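Local coordinates for protein YECBM32 (Yersinia enterocolitica, PDB 2JDA) that binds polygalacturonic acid, the backbone of pectin, in the periplasm as a carbohydrate-binding module that carries a calcium ion, at residues Leu91-Phe105 against Ile133-Lys145. Sequence-based numbering, arbitrary orientation.
Sequences LETSSADKNGEKLTF and INSAAALPSRAIK. With SO4 (sulfate ion), chain H.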
loop_
_atom_site.group_PDB
_atom_site.type_symbol
_atom_site.label_atom_id
_atom_site.label_comp_id
_atom_site.label_asym_id
_atom_site.label_seq_id
_atom_site.Cartn_x
_atom_site.Cartn_y
_atom_site.Cartn_z
ATOM N N LEU A 91 -4.015 10.494 -3.252
ATOM C CA LEU A 91 -2.582 10.568 -3.483
ATOM C C LEU A 91 -2.192 9.972 -4.822
ATOM O O LEU A 91 -2.912 9.131 -5.338
ATOM C CB LEU A 91 -1.796 9.727 -2.427
ATOM C CG LEU A 91 -2.009 10.115 -0.980
ATOM C CD1 LEU A 91 -1.281 9.221 -0.048
ATOM C CD2 LEU A 91 -1.487 11.510 -0.756
ATOM N N GLU A 92 -1.049 10.365 -5.358
ATOM C CA GLU A 92 -0.393 9.651 -6.447
ATOM C C GLU A 92 1.014 9.315 -6.033
ATOM O O GLU A 92 1.704 10.154 -5.421
ATOM C CB GLU A 92 -0.297 10.531 -7.679
ATOM C CG GLU A 92 -1.544 10.756 -8.473
ATOM C CD GLU A 92 -1.141 11.514 -9.741
ATOM O OE1 GLU A 92 -1.320 11.006 -10.819
ATOM O OE2 GLU A 92 -0.542 12.604 -9.618
ATOM N N THR A 93 1.503 8.149 -6.407
ATOM C CA THR A 93 2.902 7.803 -6.229
ATOM C C THR A 93 3.761 8.631 -7.175
ATOM O O THR A 93 3.333 9.116 -8.202
ATOM C CB THR A 93 3.209 6.320 -6.420
ATOM O OG1 THR A 93 2.841 5.879 -7.749
ATOM C CG2 THR A 93 2.448 5.504 -5.398
ATOM N N SER A 94 5.005 8.774 -6.793
ATOM C CA SER A 94 5.983 9.490 -7.593
ATOM C C SER A 94 6.538 8.609 -8.694
ATOM O O SER A 94 6.721 7.409 -8.524
ATOM C CB SER A 94 7.117 9.951 -6.695
ATOM O OG SER A 94 8.089 10.626 -7.478
ATOM N N SER A 95 6.851 9.222 -9.830
ATOM C CA SER A 95 7.566 8.552 -10.910
ATOM C C SER A 95 9.043 8.925 -10.965
ATOM O O SER A 95 9.716 8.576 -11.930
ATOM C CB SER A 95 6.889 8.840 -12.249
ATOM O OG SER A 95 6.790 10.231 -12.535
ATOM N N ALA A 96 9.563 9.548 -9.908
ATOM C CA ALA A 96 10.901 10.099 -9.936
ATOM C C ALA A 96 11.943 9.010 -10.010
ATOM O O ALA A 96 12.964 9.165 -10.694
ATOM C CB ALA A 96 11.158 10.961 -8.725
ATOM N N ASP A 97 11.741 7.913 -9.304
ATOM C CA ASP A 97 12.711 6.824 -9.265
ATOM C C ASP A 97 12.112 5.468 -8.884
ATOM O O ASP A 97 10.887 5.339 -8.743
ATOM C CB ASP A 97 13.914 7.197 -8.353
ATOM C CG ASP A 97 13.549 7.307 -6.929
ATOM O OD1 ASP A 97 12.705 6.538 -6.432
ATOM O OD2 ASP A 97 14.054 8.198 -6.215
ATOM N N LYS A 98 12.977 4.450 -8.795
ATOM C CA LYS A 98 12.563 3.058 -8.570
ATOM C C LYS A 98 12.776 2.612 -7.132
ATOM O O LYS A 98 12.731 1.428 -6.826
ATOM C CB LYS A 98 13.308 2.113 -9.519
ATOM C CG LYS A 98 13.003 2.363 -10.978
ATOM C CD LYS A 98 13.936 1.559 -11.915
ATOM C CE LYS A 98 13.565 1.701 -13.353
ATOM N NZ LYS A 98 14.324 0.654 -14.146
ATOM N N ASN A 99 12.977 3.564 -6.233
ATOM C CA ASN A 99 13.305 3.255 -4.856
ATOM C C ASN A 99 12.108 3.050 -3.904
ATOM O O ASN A 99 12.298 2.676 -2.768
ATOM C CB ASN A 99 14.100 4.413 -4.286
ATOM C CG ASN A 99 15.492 4.500 -4.832
ATOM O OD1 ASN A 99 16.081 3.520 -5.311
ATOM N ND2 ASN A 99 16.052 5.709 -4.724
ATOM N N GLY A 100 10.891 3.276 -4.352
ATOM C CA GLY A 100 9.779 3.288 -3.426
ATOM C C GLY A 100 9.743 4.613 -2.679
ATOM O O GLY A 100 10.586 5.494 -2.893
ATOM N N GLU A 101 8.741 4.748 -1.825
ATOM C CA GLU A 101 8.541 5.979 -1.066
ATOM C C GLU A 101 8.178 5.662 0.376
ATOM O O GLU A 101 7.453 4.674 0.635
ATOM C CB GLU A 101 7.426 6.835 -1.629
ATOM C CG GLU A 101 7.660 7.306 -3.039
ATOM C CD GLU A 101 6.507 8.106 -3.560
ATOM O OE1 GLU A 101 6.406 9.311 -3.217
ATOM O OE2 GLU A 101 5.729 7.546 -4.380
ATOM N N LYS A 102 8.648 6.516 1.298
ATOM C CA LYS A 102 8.334 6.389 2.715
ATOM C C LYS A 102 7.336 7.502 3.023
ATOM O O LYS A 102 7.681 8.685 3.072
ATOM C CB LYS A 102 9.614 6.566 3.533
ATOM C CG LYS A 102 9.405 6.427 5.016
ATOM C CD LYS A 102 10.724 6.460 5.803
ATOM C CE LYS A 102 11.165 7.806 6.126
ATOM N NZ LYS A 102 12.104 7.678 7.351
ATOM N N LEU A 103 6.103 7.100 3.221
ATOM C CA LEU A 103 5.000 8.013 3.503
ATOM C C LEU A 103 4.890 8.204 4.979
ATOM O O LEU A 103 4.850 7.213 5.722
ATOM C CB LEU A 103 3.679 7.444 2.950
ATOM C CG LEU A 103 3.698 6.970 1.495
ATOM C CD1 LEU A 103 2.337 6.424 1.150
ATOM C CD2 LEU A 103 4.164 8.034 0.545
ATOM N N THR A 104 4.770 9.457 5.408
ATOM C CA THR A 104 4.664 9.772 6.852
ATOM C C THR A 104 3.435 10.624 7.125
ATOM O O THR A 104 2.882 11.232 6.232
ATOM C CB THR A 104 5.929 10.461 7.374
ATOM O OG1 THR A 104 6.113 11.707 6.703
ATOM C CG2 THR A 104 7.159 9.637 7.125
ATOM N N PHE A 105 3.047 10.680 8.395
ATOM C CA PHE A 105 1.775 11.223 8.793
ATOM C C PHE A 105 1.772 11.252 10.319
ATOM O O PHE A 105 2.588 10.601 10.987
ATOM C CB PHE A 105 0.603 10.373 8.284
ATOM C CG PHE A 105 0.882 8.896 8.324
ATOM C CD1 PHE A 105 0.735 8.179 9.490
ATOM C CD2 PHE A 105 1.352 8.239 7.206
ATOM C CE1 PHE A 105 1.016 6.810 9.525
ATOM C CE2 PHE A 105 1.656 6.921 7.227
ATOM C CZ PHE A 105 1.496 6.184 8.397
ATOM N N ILE A 133 4.982 -1.469 6.909
ATOM C CA ILE A 133 4.471 -0.516 7.895
ATOM C C ILE A 133 5.601 -0.285 8.919
ATOM O O ILE A 133 6.214 -1.216 9.405
ATOM C CB ILE A 133 3.248 -1.077 8.577
ATOM C CG1 ILE A 133 2.154 -1.516 7.553
ATOM C CG2 ILE A 133 2.778 -0.141 9.665
ATOM C CD1 ILE A 133 1.712 -0.492 6.758
ATOM N N ASN A 134 5.869 0.968 9.215
ATOM C CA ASN A 134 6.943 1.370 10.126
ATOM C C ASN A 134 8.323 0.867 9.644
ATOM O O ASN A 134 9.048 0.159 10.358
ATOM C CB ASN A 134 6.637 0.855 11.524
ATOM C CG ASN A 134 5.445 1.527 12.149
ATOM O OD1 ASN A 134 4.981 2.577 11.694
ATOM N ND2 ASN A 134 4.946 0.935 13.244
ATOM N N SER A 135 8.647 1.232 8.396
ATOM C CA SER A 135 9.893 0.863 7.755
ATOM C C SER A 135 11.042 1.750 8.194
ATOM O O SER A 135 10.890 2.935 8.406
ATOM C CB SER A 135 9.686 1.014 6.272
ATOM O OG SER A 135 10.850 0.779 5.504
ATOM N N ALA A 136 12.215 1.132 8.277
ATOM C CA ALA A 136 13.478 1.851 8.446
ATOM C C ALA A 136 14.186 2.186 7.119
ATOM O O ALA A 136 15.335 2.616 7.129
ATOM C CB ALA A 136 14.389 1.048 9.351
ATOM N N ALA A 137 13.510 2.044 5.989
ATOM C CA ALA A 137 14.104 2.366 4.690
ATOM C C ALA A 137 14.752 3.750 4.707
ATOM O O ALA A 137 14.215 4.690 5.274
ATOM C CB ALA A 137 13.095 2.274 3.618
ATOM N N ALA A 138 15.913 3.835 4.055
ATOM C CA ALA A 138 16.711 5.044 3.955
ATOM C C ALA A 138 16.245 5.851 2.761
ATOM O O ALA A 138 16.884 5.931 1.713
ATOM C CB ALA A 138 18.201 4.650 3.857
ATOM N N LEU A 139 15.053 6.428 2.944
ATOM C CA LEU A 139 14.368 7.194 1.955
ATOM C C LEU A 139 13.845 8.461 2.619
ATOM O O LEU A 139 13.528 8.438 3.819
ATOM C CB LEU A 139 13.153 6.416 1.446
ATOM C CG LEU A 139 13.431 5.125 0.674
ATOM C CD1 LEU A 139 12.114 4.469 0.418
ATOM C CD2 LEU A 139 14.159 5.420 -0.626
ATOM N N PRO A 140 13.764 9.574 1.882
ATOM C CA PRO A 140 13.234 10.799 2.503
ATOM C C PRO A 140 11.756 10.634 2.882
ATOM O O PRO A 140 10.979 10.002 2.160
ATOM C CB PRO A 140 13.376 11.846 1.412
ATOM C CG PRO A 140 13.322 11.117 0.173
ATOM C CD PRO A 140 14.069 9.801 0.445
ATOM N N SER A 141 11.349 11.230 3.996
ATOM C CA SER A 141 9.956 11.222 4.375
ATOM C C SER A 141 9.139 12.055 3.417
ATOM O O SER A 141 9.522 13.185 3.101
ATOM C CB SER A 141 9.817 11.799 5.770
ATOM O OG SER A 141 10.372 10.941 6.736
ATOM N N ARG A 142 8.025 11.502 2.952
ATOM C CA ARG A 142 7.008 12.238 2.212
ATOM C C ARG A 142 5.777 12.325 3.094
ATOM O O ARG A 142 5.068 11.354 3.296
ATOM C CB ARG A 142 6.661 11.568 0.893
ATOM C CG ARG A 142 5.555 12.226 0.132
ATOM C CD ARG A 142 5.137 11.447 -1.066
ATOM N NE ARG A 142 3.895 11.959 -1.602
ATOM C CZ ARG A 142 3.259 11.432 -2.645
ATOM N NH1 ARG A 142 3.767 10.372 -3.294
ATOM N NH2 ARG A 142 2.107 11.957 -3.034
ATOM N N ALA A 143 5.565 13.502 3.664
ATOM C CA ALA A 143 4.427 13.686 4.555
ATOM C C ALA A 143 3.155 13.763 3.716
ATOM O O ALA A 143 3.076 14.541 2.770
ATOM C CB ALA A 143 4.594 14.935 5.413
ATOM N N ILE A 144 2.131 12.963 4.059
ATOM C CA ILE A 144 0.946 12.864 3.193
ATOM C C ILE A 144 -0.256 13.577 3.655
ATOM O O ILE A 144 -1.185 13.825 2.840
ATOM C CB ILE A 144 0.587 11.413 2.826
ATOM C CG1 ILE A 144 0.290 10.586 4.084
ATOM C CG2 ILE A 144 1.712 10.799 2.029
ATOM C CD1 ILE A 144 -0.205 9.178 3.791
ATOM N N LYS A 145 -0.281 13.900 4.924
ATOM C CA LYS A 145 -1.297 14.847 5.422
ATOM C C LYS A 145 -0.764 15.556 6.682
ATOM O O LYS A 145 0.061 14.939 7.413
ATOM C CB LYS A 145 -2.595 14.071 5.687
ATOM C CG LYS A 145 -3.740 14.921 6.206
ATOM C CD LYS A 145 -4.973 14.022 6.416
ATOM C CE LYS A 145 -6.113 14.758 7.021
ATOM N NZ LYS A 145 -7.223 13.753 7.277
HETATM S S SO4 H . 13.884 12.063 6.819
HETATM O O1 SO4 H . 13.645 12.414 5.437
HETATM O O2 SO4 H . 12.894 11.044 7.235
HETATM O O3 SO4 H . 15.203 11.415 6.863
HETATM O O4 SO4 H . 13.651 13.166 7.615
HETATM O O HOH W 1 10.088 8.773 -0.062
HETATM O O HOH W 2 12.753 4.851 7.612
HETATM O O HOH W 3 11.617 5.579 9.430
#
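Arg142 reaches from the C-terminal strand 141-143 to Glu92 and Glu101, its chain extended from CG to NE and CG lying anti to its own backbone N (chi1 176°). It grips Glu92 O end-on: Arg142 NH1 and NH2 each donate at 3.0 Å to that one carbonyl oxygen, which sits in the guanidinium plane, and both nitrogens come from the same face of the carbonyl. Arg142 NH1 also forms a salt bridge with Glu101 OE1 at 2.8 Å, meeting it on the syn side but tilted out of the carboxylate plane, the two planes 21° apart. The other oxygen, Glu101 OE2, takes the N-H of Ser94 from above the carboxylate plane, so one carboxylate oxygen is held by the guanidinium and the other by the backbone N of Ser94. Leu103 runs alongside the Arg142 chain, its CD2 against CD.

Strand 141-143 pairs in parallel with 101-105, adding an edge strand to the mixed sheet of this F5/8 type C beta-sandwich. Arg142 N donates to Lys102 O (2.8 Å), Arg142 O receives Thr104 N, and Thr104 O receives Ile144 N. Past the strand, Ile144 turns inward: CG2 touches Leu91 CD1 and Leu103 CD2, whose side chains it crosses at about a right angle, while Ile144 CD1 meets Phe105 CD2 (3.9 Å) with the two side chains side by side. Ile75, from the other sheet, also touches Ile144, which packs at the edge of the sandwich against both layers.

Lys102, bent at chi3 (86°), brings its CE close to Leu139 O and Ser141 OG; NZ is bridged by two waters to Ser135 O, one of them also serving Ala137 O. A sulfate, probably from the crystallisation liquor, accepts from Ser141 N and OG and only weakly from Lys102 NZ. Before the strand, Leu139 CD1 lies against the carbonyl oxygens of Asn99 and Gly100, and Leu139 CD2 is 3.8 Å from Asn99 CB.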